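Local coordinates for cell envelope-related transcriptional attenuator domain-containing protein (Eubacterium siraeum, PDB 4OBM) that is of unknown function but belongs to the LytR-CpsA-Psr family and may, like its relatives, act at the cell envelope, at residues I142-A145 and E146-Y149; I204-S207 and D208-K212. One frame throughout, in Å; residues are numbered along the deposited sequence.

Overall arrangement
Two short helices, each with a first-turn side chain bonded to the N-cap N-H, illustrate one principle in distant parts of a single chain. Interaction 1 comes first along the sequence, where strand 141-143, paired antiparallel with strand 115-119, runs into helix 145-152 beside helices 102-112 and 164-181. Interaction 2 follows some sixty residues later, at helix 206-210, just past strand 201-202, an outermost strand of the mixed six-stranded sheet. Their centres are 29 Å apart, their nearest atoms about 18 Å, and they do not touch. In both, a side chain folds back on a backbone N-H at the N-cap, so the same local device recurs at two separate strand-to-helix junctions.

Interaction 1: I142-A145 and E146-Y149; sequences IFTA and EQMY
Gln-147 reaches back from the first turn of helix 145-152 to Thr-144, the N-cap residue. CB of Gln-147 rests near the carbonyl oxygen of Thr-144 and 3.9 Å from CD2 at the edge of the Phe-143 ring. CG, set anti to its own carbonyl carbon (chi1 -60°) at the head of an extended chain, lies 3.4 Å from OG1 of Thr-144. CD passes the same hydroxyl, and OE1 then accepts a nearly straight bond (174°) from the backbone N of Thr-144, 3.0 Å away. The donor sits 21° out of the carbonyl plane of the amide. OG1 of Thr-144 is 3.2 Å from this OE1, a weak contact whose proton may instead go to another acceptor. NE2 of Gln-147, the other branch, comes no nearer to Thr-144 than 4.1 Å from OG1. A water also donates to Gln-147 OE1, and again to the carbonyl oxygen of Ile-142, so the amide is tied to the strand end as well.

Alongside this side-chain bond the helix starts with N of Met-148, a selenomethionine, bonded to O of Thr-144 at 2.8 Å and N of Tyr-149 to O of Ala-145. The Phe-143 ring turns its edge to the backbone of Gln-147 and Met-148, while CB of Phe-143 and CB of Met-148 meet at 4.3 Å. Beyond the turn, Met-148 packs on Phe-109, Val-172 and Phe-176, and Phe-143 on Leu-117 and Val-119. Only one half of a capping box is thus made: the side chain at N3, Gln-147, accepts the N-H of Thr-144, while the threonine hydroxyl gives no capping bond in return.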
ATOM      1  N   ILE A 142       9.236  18.924  -5.667  1.00 29.33           N
ATOM      2  CA  ILE A 142      10.026  17.690  -5.744  1.00 29.26           C
ATOM      3  C   ILE A 142      10.395  17.279  -4.342  1.00 33.96           C
ATOM      4  O   ILE A 142      11.162  17.979  -3.681  1.00 34.70           O
ATOM      5  CB  ILE A 142      11.285  17.822  -6.667  1.00 33.04           C
ATOM      6  CG1 ILE A 142      10.897  18.228  -8.112  1.00 33.83           C
ATOM      7  CG2 ILE A 142      12.087  16.502  -6.679  1.00 32.50           C
ATOM      8  CD1 ILE A 142      11.974  19.028  -8.882  1.00 38.77           C
ATOM      9  N   PHE A 143       9.868  16.138  -3.890  1.00 29.36           N
ATOM     10  CA  PHE A 143      10.094  15.670  -2.525  1.00 28.69           C
ATOM     11  C   PHE A 143      11.215  14.648  -2.430  1.00 33.68           C
ATOM     12  O   PHE A 143      11.138  13.602  -3.067  1.00 33.76           O
ATOM     13  CB  PHE A 143       8.799  15.068  -1.940  1.00 29.20           C
ATOM     14  CG  PHE A 143       7.778  16.063  -1.435  1.00 30.13           C
ATOM     15  CD1 PHE A 143       7.017  16.820  -2.324  1.00 32.00           C
ATOM     16  CD2 PHE A 143       7.537  16.205  -0.071  1.00 31.92           C
ATOM     17  CE1 PHE A 143       6.079  17.746  -1.856  1.00 32.21           C
ATOM     18  CE2 PHE A 143       6.586  17.126   0.397  1.00 33.87           C
ATOM     19  CZ  PHE A 143       5.870  17.894  -0.501  1.00 31.15           C
ATOM     20  N   THR A 144      12.232  14.928  -1.590  1.00 30.69           N
ATOM     21  CA  THR A 144      13.310  13.978  -1.321  1.00 30.41           C
ATOM     22  C   THR A 144      12.790  12.996  -0.251  1.00 33.57           C
ATOM     23  O   THR A 144      11.716  13.228   0.303  1.00 33.29           O
ATOM     24  CB  THR A 144      14.622  14.672  -0.940  1.00 39.83           C
ATOM     25  OG1 THR A 144      14.401  15.543   0.158  1.00 40.25           O
ATOM     26  CG2 THR A 144      15.272  15.407  -2.114  1.00 38.02           C
ATOM     27  N   ALA A 145      13.516  11.883  -0.007  1.00 29.66           N
ATOM     28  CA  ALA A 145      13.167  10.803   0.925  1.00 28.53           C
ATOM     29  C   ALA A 145      12.636  11.301   2.272  1.00 31.26           C
ATOM     30  O   ALA A 145      11.515  10.932   2.636  1.00 30.42           O
ATOM     31  CB  ALA A 145      14.367   9.909   1.155  1.00 29.16           C
ATOM     32  N   GLU A 146      13.434  12.120   3.005  1.00 27.61           N
ATOM     33  CA  GLU A 146      13.072  12.634   4.328  1.00 28.14           C
ATOM     34  C   GLU A 146      11.861  13.590   4.295  1.00 30.21           C
ATOM     35  O   GLU A 146      11.069  13.581   5.231  1.00 29.02           O
ATOM     36  CB  GLU A 146      14.270  13.328   4.999  1.00 30.41           C
ATOM     37  CG  GLU A 146      15.353  12.357   5.440  1.00 39.93           C
ATOM     38  CD  GLU A 146      16.588  12.988   6.050  1.00 68.23           C
ATOM     39  OE1 GLU A 146      16.449  13.784   7.007  1.00 72.81           O
ATOM     40  OE2 GLU A 146      17.703  12.653   5.592  1.00 69.09           O
ATOM     41  N   GLN A 147      11.717  14.393   3.225  1.00 27.10           N
ATOM     42  CA  GLN A 147      10.599  15.339   3.050  1.00 26.88           C
ATOM     43  C   GLN A 147       9.338  14.565   2.799  1.00 29.65           C
ATOM     44  O   GLN A 147       8.283  14.914   3.334  1.00 29.85           O
ATOM     45  CB  GLN A 147      10.861  16.295   1.875  1.00 28.89           C
ATOM     46  CG  GLN A 147      12.106  17.153   2.031  1.00 32.16           C
ATOM     47  CD  GLN A 147      12.336  18.060   0.846  1.00 44.00           C
ATOM     48  OE1 GLN A 147      12.125  17.695  -0.324  1.00 35.98           O
ATOM     49  NE2 GLN A 147      12.859  19.244   1.128  1.00 30.42           N
HETATM   50  N   MSE A 148       9.480  13.500   1.962  1.00 23.51           N
HETATM   51  CA  MSE A 148       8.417  12.597   1.576  0.70 20.13           C
HETATM   52  C   MSE A 148       7.867  11.873   2.810  1.00 26.15           C
HETATM   53  O   MSE A 148       6.648  11.824   2.987  1.00 26.52           O
HETATM   54  CB  MSE A 148       8.990  11.615   0.554  0.70 20.12           C
HETATM   55  CG  MSE A 148       8.045  10.568   0.120  0.70 23.02           C
HETATM   56 SE   MSE A 148       6.902  11.225  -1.239  0.52 26.39          SE
HETATM   57  CE  MSE A 148       6.458   9.533  -1.875  0.70 22.26           C
ATOM     58  N   TYR A 149       8.771  11.333   3.670  1.00 23.62           N
ATOM     59  CA  TYR A 149       8.437  10.620   4.910  1.00 23.59           C
ATOM     60  C   TYR A 149       7.681  11.558   5.895  1.00 29.18           C
ATOM     61  O   TYR A 149       6.607  11.183   6.364  1.00 29.12           O
ATOM     62  CB  TYR A 149       9.700  10.010   5.580  1.00 24.19           C
ATOM     63  CG  TYR A 149       9.344   9.126   6.755  1.00 25.49           C
ATOM     64  CD1 TYR A 149       9.033   7.782   6.570  1.00 27.08           C
ATOM     65  CD2 TYR A 149       9.192   9.659   8.035  1.00 25.61           C
ATOM     66  CE1 TYR A 149       8.594   6.988   7.629  1.00 25.86           C
ATOM     67  CE2 TYR A 149       8.735   8.881   9.093  1.00 25.96           C
ATOM     68  CZ  TYR A 149       8.432   7.546   8.884  1.00 30.26           C
ATOM     69  OH  TYR A 149       8.032   6.757   9.932  1.00 29.53           O
TER
HETATM   70  O   HOH W   1      13.355  18.907  -2.447  1.00 41.35           O
HETATM   71  O   HOH W   2      15.914  13.267   2.158  1.00 44.84           O

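Interaction 2: I204-S207 and D208-K212; sequences IEQS and DYDAK
Asp-208 lays its carboxylate alongside Glu-205, the N-cap residue of helix 206-210, with OD2 of Asp-208 3.5 Å from CB of Glu-205. The two side chains point the same way, their carboxylate planes 63° apart. OD2 of Asp-208 takes the backbone N-H of Glu-205 in a short bond of 2.6 Å, received on the anti side of the oxygen and 19° out of the carboxylate plane. A chi1 of -58° keeps CG of Asp-208 beside its own backbone N, turning the acid back over the start of the helix. In return, N of Asp-208 gives a weak bond to O of Glu-205. The other oxygen, OD1 of Asp-208, accepts from a water 2.9 Å away that also meets OG of Ser-207. Lys-96 makes only a long, weak ion pair with OD2.

From the first residue of the helix, a second side-chain bond spans i to i+4. Gln-206 is bent at chi2, bringing NE2 of Gln-206 to 2.7 Å from OD1 of Asp-210. The oxygen is met on its syn side and lies close to the amide plane, while N of Asp-210 bonds to O of Gln-206 at 3.0 Å. NE2 of Gln-206 also passes 3.6 Å from CD2 of the Tyr-209 ring, which packs on Leu-189 and Ile-193 of helix 186-199 and bonds through its hydroxyl to Asp-190. Two acids thus serve differently: Asp-208 engages the N-cap N-H, where its negative charge would probably be favoured by the helix N-terminus, and Asp-210 links back to Gln-206 four residues earlier, beside the backbone bond of the same pair.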
ATOM      1  N   ILE A 204       8.071 -12.035   2.758  1.00 27.40           N
ATOM      2  CA  ILE A 204       8.225 -12.138   1.304  1.00 26.61           C
ATOM      3  C   ILE A 204       9.555 -12.849   1.056  1.00 30.17           C
ATOM      4  O   ILE A 204      10.609 -12.389   1.503  1.00 29.32           O
ATOM      5  CB  ILE A 204       8.124 -10.752   0.575  1.00 28.79           C
ATOM      6  CG1 ILE A 204       6.684 -10.206   0.602  1.00 28.55           C
ATOM      7  CG2 ILE A 204       8.668 -10.807  -0.876  1.00 30.55           C
ATOM      8  CD1 ILE A 204       6.484  -8.876  -0.086  1.00 30.22           C
ATOM      9  N   GLU A 205       9.504 -13.969   0.356  1.00 27.61           N
ATOM     10  CA  GLU A 205      10.719 -14.704   0.025  1.00 27.44           C
ATOM     11  C   GLU A 205      11.074 -14.424  -1.421  1.00 31.15           C
ATOM     12  O   GLU A 205      10.232 -13.910  -2.171  1.00 31.01           O
ATOM     13  CB  GLU A 205      10.561 -16.223   0.297  1.00 29.47           C
ATOM     14  CG  GLU A 205      10.378 -16.610   1.764  1.00 38.44           C
ATOM     15  CD  GLU A 205      11.358 -16.029   2.776  1.00 65.79           C
ATOM     16  OE1 GLU A 205      12.578 -15.972   2.489  1.00 43.80           O
ATOM     17  OE2 GLU A 205      10.893 -15.634   3.871  1.00 68.29           O
ATOM     18  N   GLN A 206      12.316 -14.758  -1.818  1.00 27.79           N
ATOM     19  CA  GLN A 206      12.822 -14.576  -3.178  1.00 27.90           C
ATOM     20  C   GLN A 206      11.942 -15.323  -4.208  1.00 31.50           C
ATOM     21  O   GLN A 206      11.703 -14.802  -5.290  1.00 29.91           O
ATOM     22  CB  GLN A 206      14.286 -15.048  -3.254  1.00 29.94           C
ATOM     23  CG  GLN A 206      14.982 -14.813  -4.591  1.00 38.94           C
ATOM     24  CD  GLN A 206      15.139 -13.352  -4.888  1.00 42.96           C
ATOM     25  OE1 GLN A 206      15.634 -12.573  -4.064  1.00 35.36           O
ATOM     26  NE2 GLN A 206      14.709 -12.954  -6.071  1.00 23.05           N
ATOM     27  N   SER A 207      11.412 -16.498  -3.837  1.00 31.02           N
ATOM     28  CA  SER A 207      10.541 -17.309  -4.699  1.00 32.16           C
ATOM     29  C   SER A 207       9.221 -16.573  -5.038  1.00 35.45           C
ATOM     30  O   SER A 207       8.715 -16.734  -6.145  1.00 34.61           O
ATOM     31  CB  SER A 207      10.251 -18.655  -4.042  1.00 35.34           C
ATOM     32  OG  SER A 207       9.732 -18.500  -2.731  1.00 41.88           O
ATOM     33  N   ASP A 208       8.695 -15.748  -4.089  1.00 32.51           N
ATOM     34  CA  ASP A 208       7.458 -14.946  -4.226  1.00 31.41           C
ATOM     35  C   ASP A 208       7.633 -13.862  -5.267  1.00 33.43           C
ATOM     36  O   ASP A 208       6.765 -13.689  -6.129  1.00 32.45           O
ATOM     37  CB  ASP A 208       7.052 -14.314  -2.883  1.00 31.74           C
ATOM     38  CG  ASP A 208       6.834 -15.318  -1.779  1.00 33.87           C
ATOM     39  OD1 ASP A 208       6.134 -16.314  -2.023  1.00 35.88           O
ATOM     40  OD2 ASP A 208       7.376 -15.106  -0.667  1.00 33.35           O
ATOM     41  N   TYR A 209       8.766 -13.140  -5.190  1.00 28.86           N
ATOM     42  CA  TYR A 209       9.129 -12.109  -6.158  1.00 28.49           C
ATOM     43  C   TYR A 209       9.385 -12.725  -7.557  1.00 29.94           C
ATOM     44  O   TYR A 209       8.847 -12.196  -8.533  1.00 30.04           O
ATOM     45  CB  TYR A 209      10.363 -11.311  -5.674  1.00 29.78           C
ATOM     46  CG  TYR A 209      10.991 -10.427  -6.735  1.00 32.27           C
ATOM     47  CD1 TYR A 209      10.505  -9.144  -6.982  1.00 32.99           C
ATOM     48  CD2 TYR A 209      12.113 -10.849  -7.449  1.00 33.68           C
ATOM     49  CE1 TYR A 209      11.110  -8.310  -7.924  1.00 32.44           C
ATOM     50  CE2 TYR A 209      12.710 -10.033  -8.406  1.00 34.46           C
ATOM     51  CZ  TYR A 209      12.221  -8.755  -8.622  1.00 39.25           C
ATOM     52  OH  TYR A 209      12.820  -7.948  -9.559  1.00 40.10           O
ATOM     53  N   ASP A 210      10.192 -13.829  -7.647  1.00 24.40           N
ATOM     54  CA  ASP A 210      10.566 -14.507  -8.895  1.00 24.82           C
ATOM     55  C   ASP A 210       9.372 -15.066  -9.689  1.00 30.82           C
ATOM     56  O   ASP A 210       9.480 -15.275 -10.899  1.00 30.81           O
ATOM     57  CB  ASP A 210      11.537 -15.660  -8.614  1.00 27.55           C
ATOM     58  CG  ASP A 210      12.914 -15.246  -8.121  1.00 34.76           C
ATOM     59  OD1 ASP A 210      13.165 -14.013  -7.996  1.00 33.11           O
ATOM     60  OD2 ASP A 210      13.732 -16.139  -7.846  1.00 38.72           O
ATOM     61  N   ALA A 211       8.270 -15.350  -9.006  1.00 27.88           N
ATOM     62  CA  ALA A 211       7.071 -15.889  -9.626  1.00 28.93           C
ATOM     63  C   ALA A 211       6.169 -14.763 -10.158  1.00 33.63           C
ATOM     64  O   ALA A 211       5.289 -15.028 -10.992  1.00 35.80           O
ATOM     65  CB  ALA A 211       6.318 -16.749  -8.615  1.00 29.74           C
ATOM     66  N   LYS A 212       6.422 -13.504  -9.720  1.00 27.80           N
ATOM     67  CA  LYS A 212       5.581 -12.343 -10.057  1.00 27.37           C
ATOM     68  C   LYS A 212       6.263 -11.264 -10.884  1.00 32.41           C
ATOM     69  O   LYS A 212       5.572 -10.614 -11.664  1.00 32.95           O
ATOM     70  CB  LYS A 212       5.013 -11.691  -8.772  1.00 27.56           C
ATOM     71  CG  LYS A 212       4.141 -12.615  -7.911  1.00 27.80           C
ATOM     72  CD  LYS A 212       2.756 -12.915  -8.495  1.00 31.96           C
ATOM     73  CE  LYS A 212       2.397 -14.371  -8.342  1.00 39.79           C
ATOM     74  NZ  LYS A 212       1.034 -14.563  -7.790  1.00 35.21           N
TER
HETATM   75  O   HOH W   3       7.058 -18.831  -3.086  1.00 46.70           O